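Local coordinates for protein aminotransferase (Paracoccus denitrificans, PDB 4GRX) that probably catalyses amino-group transfer as a class III omega-aminotransferase, using a covalently bound pyridoxal phosphate cofactor, at residues V106-S109 and E110-E114; V309-G312 and P313-K317. One frame throughout, in Å; residues are numbered along the deposited sequence.

Interaction 1 (V106-S109 and E110-E114); sequences VMLS and EKLVE. With NA (sodium ion), chain E.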
loop_
_atom_site.group_PDB
_atom_site.type_symbol
_atom_site.label_atom_id
_atom_site.label_comp_id
_atom_site.label_asym_id
_atom_site.label_seq_id
_atom_site.Cartn_x
_atom_site.Cartn_y
_atom_site.Cartn_z
ATOM N N VAL A 106 9.049 14.616 -10.080
ATOM C CA VAL A 106 8.649 15.675 -10.999
ATOM C C VAL A 106 8.714 15.181 -12.447
ATOM O O VAL A 106 7.879 15.555 -13.279
ATOM C CB VAL A 106 9.498 16.956 -10.805
ATOM C CG1 VAL A 106 8.992 18.082 -11.692
ATOM C CG2 VAL A 106 9.491 17.401 -9.347
ATOM N N MET A 107 9.685 14.319 -12.738
ATOM C CA MET A 107 9.845 13.779 -14.085
ATOM C C MET A 107 8.738 12.805 -14.499
ATOM O O MET A 107 8.115 12.969 -15.553
ATOM C CB MET A 107 11.228 13.151 -14.252
ATOM C CG MET A 107 12.332 14.148 -14.588
ATOM S SD MET A 107 13.945 13.364 -14.394
ATOM C CE MET A 107 15.030 14.652 -15.040
ATOM N N LEU A 108 8.483 11.804 -13.661
ATOM C CA LEU A 108 7.420 10.834 -13.954
ATOM C C LEU A 108 6.026 11.450 -14.124
ATOM O O LEU A 108 5.346 11.160 -15.117
ATOM C CB LEU A 108 7.388 9.708 -12.932
ATOM C CG LEU A 108 6.502 8.550 -13.387
ATOM C CD1 LEU A 108 7.121 7.807 -14.560
ATOM C CD2 LEU A 108 6.242 7.614 -12.226
ATOM N N SER A 109 5.616 12.300 -13.176
ATOM C CA SER A 109 4.367 13.070 -13.312
ATOM C C SER A 109 4.227 13.639 -14.726
ATOM O O SER A 109 3.243 13.375 -15.410
ATOM C CB SER A 109 4.296 14.207 -12.290
ATOM O OG SER A 109 4.208 13.734 -10.959
ATOM N N GLU A 110 5.239 14.391 -15.158
ATOM C CA GLU A 110 5.273 15.000 -16.481
ATOM C C GLU A 110 5.141 13.952 -17.580
ATOM O O GLU A 110 4.316 14.086 -18.487
ATOM C CB GLU A 110 6.572 15.771 -16.637
ATOM C CG GLU A 110 6.626 16.678 -17.851
ATOM C CD GLU A 110 7.700 17.742 -17.715
ATOM O OE1 GLU A 110 8.787 17.417 -17.190
ATOM O OE2 GLU A 110 7.467 18.904 -18.131
ATOM N N LYS A 111 5.945 12.896 -17.470
ATOM C CA LYS A 111 5.914 11.799 -18.434
ATOM C C LYS A 111 4.540 11.133 -18.490
ATOM O O LYS A 111 3.988 10.925 -19.580
ATOM C CB LYS A 111 7.017 10.779 -18.124
ATOM C CG LYS A 111 7.077 9.572 -19.058
ATOM C CD LYS A 111 7.079 9.910 -20.553
ATOM C CE LYS A 111 8.257 10.780 -20.982
ATOM N NZ LYS A 111 8.633 10.581 -22.412
ATOM N N LEU A 112 3.996 10.824 -17.312
ATOM C CA LEU A 112 2.706 10.150 -17.192
ATOM C C LEU A 112 1.512 10.903 -17.784
ATOM O O LEU A 112 0.676 10.293 -18.454
ATOM C CB LEU A 112 2.415 9.771 -15.732
ATOM C CG LEU A 112 2.987 8.445 -15.223
ATOM C CD1 LEU A 112 2.715 8.287 -13.733
ATOM C CD2 LEU A 112 2.432 7.254 -16.002
ATOM N N VAL A 113 1.410 12.209 -17.532
ATOM C CA VAL A 113 0.315 12.993 -18.102
ATOM C C VAL A 113 0.446 12.941 -19.615
ATOM O O VAL A 113 -0.542 12.813 -20.338
ATOM C CB VAL A 113 0.289 14.443 -17.566
ATOM C CG1 VAL A 113 -0.464 15.385 -18.504
ATOM C CG2 VAL A 113 -0.319 14.461 -16.170
ATOM N N GLU A 114 1.684 12.981 -20.084
ATOM C CA GLU A 114 1.947 12.947 -21.508
ATOM C C GLU A 114 1.454 11.645 -22.193
ATOM O O GLU A 114 0.647 11.709 -23.141
ATOM C CB GLU A 114 3.422 13.192 -21.757
ATOM C CG GLU A 114 3.738 13.406 -23.209
ATOM C CD GLU A 114 5.074 12.824 -23.596
ATOM O OE1 GLU A 114 5.297 12.700 -24.819
ATOM O OE2 GLU A 114 5.890 12.493 -22.700
HETATM NA NA NA E . -1.592 13.203 -22.516
HETATM O O HOH W 1 -1.886 12.655 -24.658
#
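Met107 and Lys111 meet through flat peptide groups. The amide N-H of Lys111 meets Met107 O at 2.9 Å, with an N-H...O angle of 166°. The next two bonds of this alpha-helix, Leu112 N to Leu108 O and Val113 N to Ser109 O, continue the i to i+4 pattern. The bond from Glu110 N to Val106 O is weak. The other flat group is the Glu110 carboxylate. Its chain is extended beyond CG, and OE1 makes a salt bridge with Arg22 of the second subunit. On the apolar side Leu108 and Leu112 cross obliquely, one turn apart. With chi1 at -168°, Leu108 holds CG opposite its amide nitrogen and 3.8 Å from Leu112 CD1; Leu108 CD2 is 3.9 Å from the same methyl. Replacing Leu112 by an alanine would probably leave Leu108 CG without this neighbour and open a gap beside Val123 and Phe274. Lys111 bends at its second and third torsions. Its NZ is in a salt bridge with Glu114 OE2 at 3.4 Å, and the hydrogen bond within it is weak. At the C-terminal end of the helix the sodium ion is bound by Val113 O at 2.5 Å and Glu114 O at 2.8 Å, with a water and the carbonyl oxygens of Ser116 and Phe118. The helix end is likely to make these oxygens more attractive to a cation. Ser109 OG is hydrogen-bonded to Tyr125 OH. Leu108 packs on helix 339-354, while Ser109, Leu112 and Val113 lie on Val123 of strand 122-126.

Interaction 2 (V309-G312 and P313-K317); sequences VILG and PDLAK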
loop_
_atom_site.group_PDB
_atom_site.type_symbol
_atom_site.label_atom_id
_atom_site.label_comp_id
_atom_site.label_asym_id
_atom_site.label_seq_id
_atom_site.Cartn_x
_atom_site.Cartn_y
_atom_site.Cartn_z
ATOM N N VAL A 309 -2.502 7.525 -9.415
ATOM C CA VAL A 309 -3.804 8.048 -9.776
ATOM C C VAL A 309 -3.515 9.226 -10.708
ATOM O O VAL A 309 -2.832 10.183 -10.291
ATOM C CB VAL A 309 -4.547 8.516 -8.507
ATOM C CG1 VAL A 309 -5.795 9.325 -8.842
ATOM C CG2 VAL A 309 -4.893 7.319 -7.641
ATOM N N ILE A 310 -3.986 9.131 -11.963
ATOM C CA ILE A 310 -3.889 10.228 -12.941
ATOM C C ILE A 310 -5.244 10.902 -13.224
ATOM O O ILE A 310 -6.066 10.377 -13.980
ATOM C CB ILE A 310 -3.314 9.763 -14.295
ATOM C CG1 ILE A 310 -2.063 8.903 -14.107
ATOM C CG2 ILE A 310 -3.008 10.972 -15.178
ATOM C CD1 ILE A 310 -1.585 8.246 -15.390
ATOM N N LEU A 311 -5.471 12.068 -12.635
ATOM C CA LEU A 311 -6.720 12.795 -12.867
ATOM C C LEU A 311 -6.718 13.526 -14.214
ATOM O O LEU A 311 -5.783 14.283 -14.505
ATOM C CB LEU A 311 -6.964 13.800 -11.740
ATOM C CG LEU A 311 -7.009 13.279 -10.302
ATOM C CD1 LEU A 311 -6.913 14.434 -9.315
ATOM C CD2 LEU A 311 -8.262 12.453 -10.051
ATOM N N GLY A 312 -7.755 13.301 -15.026
ATOM C CA GLY A 312 -7.984 14.078 -16.254
ATOM C C GLY A 312 -8.269 15.544 -15.925
ATOM O O GLY A 312 -8.491 15.880 -14.752
ATOM N N PRO A 313 -8.298 16.423 -16.943
ATOM C CA PRO A 313 -8.425 17.879 -16.696
ATOM C C PRO A 313 -9.586 18.293 -15.771
ATOM O O PRO A 313 -9.385 19.090 -14.846
ATOM C CB PRO A 313 -8.617 18.475 -18.096
ATOM C CG PRO A 313 -8.080 17.447 -19.034
ATOM C CD PRO A 313 -8.275 16.102 -18.382
ATOM N N ASP A 314 -10.782 17.769 -16.003
ATOM C CA ASP A 314 -11.927 18.250 -15.243
ATOM C C ASP A 314 -11.781 17.942 -13.735
ATOM O O ASP A 314 -11.916 18.834 -12.890
ATOM C CB ASP A 314 -13.231 17.713 -15.832
ATOM C CG ASP A 314 -14.447 18.187 -15.070
ATOM O OD1 ASP A 314 -14.693 19.415 -15.008
ATOM O OD2 ASP A 314 -15.158 17.325 -14.525
ATOM N N LEU A 315 -11.471 16.691 -13.401
ATOM C CA LEU A 315 -11.222 16.332 -12.008
ATOM C C LEU A 315 -9.993 17.043 -11.414
ATOM O O LEU A 315 -10.017 17.448 -10.256
ATOM C CB LEU A 315 -11.130 14.820 -11.837
ATOM C CG LEU A 315 -12.411 14.015 -12.050
ATOM C CD1 LEU A 315 -12.119 12.537 -11.854
ATOM C CD2 LEU A 315 -13.521 14.458 -11.107
ATOM N N ALA A 316 -8.933 17.203 -12.209
ATOM C CA ALA A 316 -7.755 17.958 -11.782
ATOM C C ALA A 316 -8.139 19.363 -11.332
ATOM O O ALA A 316 -7.795 19.759 -10.230
ATOM C CB ALA A 316 -6.709 18.011 -12.883
ATOM N N LYS A 317 -8.870 20.106 -12.166
ATOM C CA LYS A 317 -9.341 21.433 -11.776
ATOM C C LYS A 317 -10.096 21.352 -10.453
ATOM O O LYS A 317 -9.731 22.009 -9.473
ATOM C CB LYS A 317 -10.270 22.049 -12.834
ATOM C CG LYS A 317 -9.637 22.429 -14.166
ATOM C CD LYS A 317 -10.401 23.590 -14.804
ATOM C CE LYS A 317 -10.643 23.368 -16.295
ATOM N NZ LYS A 317 -11.629 22.268 -16.541
#
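Leu311 and Leu315 set their side chains at about a right angle to each other, at a strand-to-helix turn in the large domain of a fold type I aminotransferase. Strand 307-311 is the antiparallel member of the seven-stranded sheet, as is usual in this fold. Helix 313-324 follows it at once, with Gly312 as the N-cap. The short axes of strand and helix are almost perpendicular, at 95°. Both leucines direct CB toward the other segment. The closest side-chain approach between them is Leu311 CD2 to Leu315 CB, 4.1 Å. In Leu311 the first torsion (chi1 -56°) places CG beside the backbone N, and the second (chi2 166°) turns CD2 to the helix. Ala316 comes in from the next position of the helix, and its methyl lies 4.4 Å from Leu311 CB. Leu311 thus has Leu315 and Ala316 as apolar neighbours on the first helical turn. Around them, Met136, Leu143 and Ala292 continue the apolar packing, and Leu28 of the second subunit packs on Leu311. The CB bond of Pro313 points away from 309-312, and its ring rests on Phe118 and Asn120. A proline suits the first position of a helix, where the backbone needs no N-H donor. The CB bond of Asp314 also points away, and its OD2 pairs with Arg318 one turn on. The N-cap carbonyl begins the helical bonding: Ala316 N donates to Gly312 O at 2.9 Å, and Ala316 CB sits 3.3 Å from that same oxygen.

How the interactions relate
From the N terminus, interaction 1 comes first, within helix 103-115, and is complete long before interaction 2 begins. Each is a continuous stretch, so neither closes a long loop; they lie in series and do not nest or cross. In space their centres are about 14 Å apart. They touch where Leu112 CD2 packs on Ile310 CD1 at 4.2 Å. Strand 122-126 lies beside both: it touches helix 103-115 and pairs with strand 307-311. Phe118 is a second link, joining the sodium site to interaction 2. Helix 103-115 is thereby joined to the edge of the seven-stranded sheet.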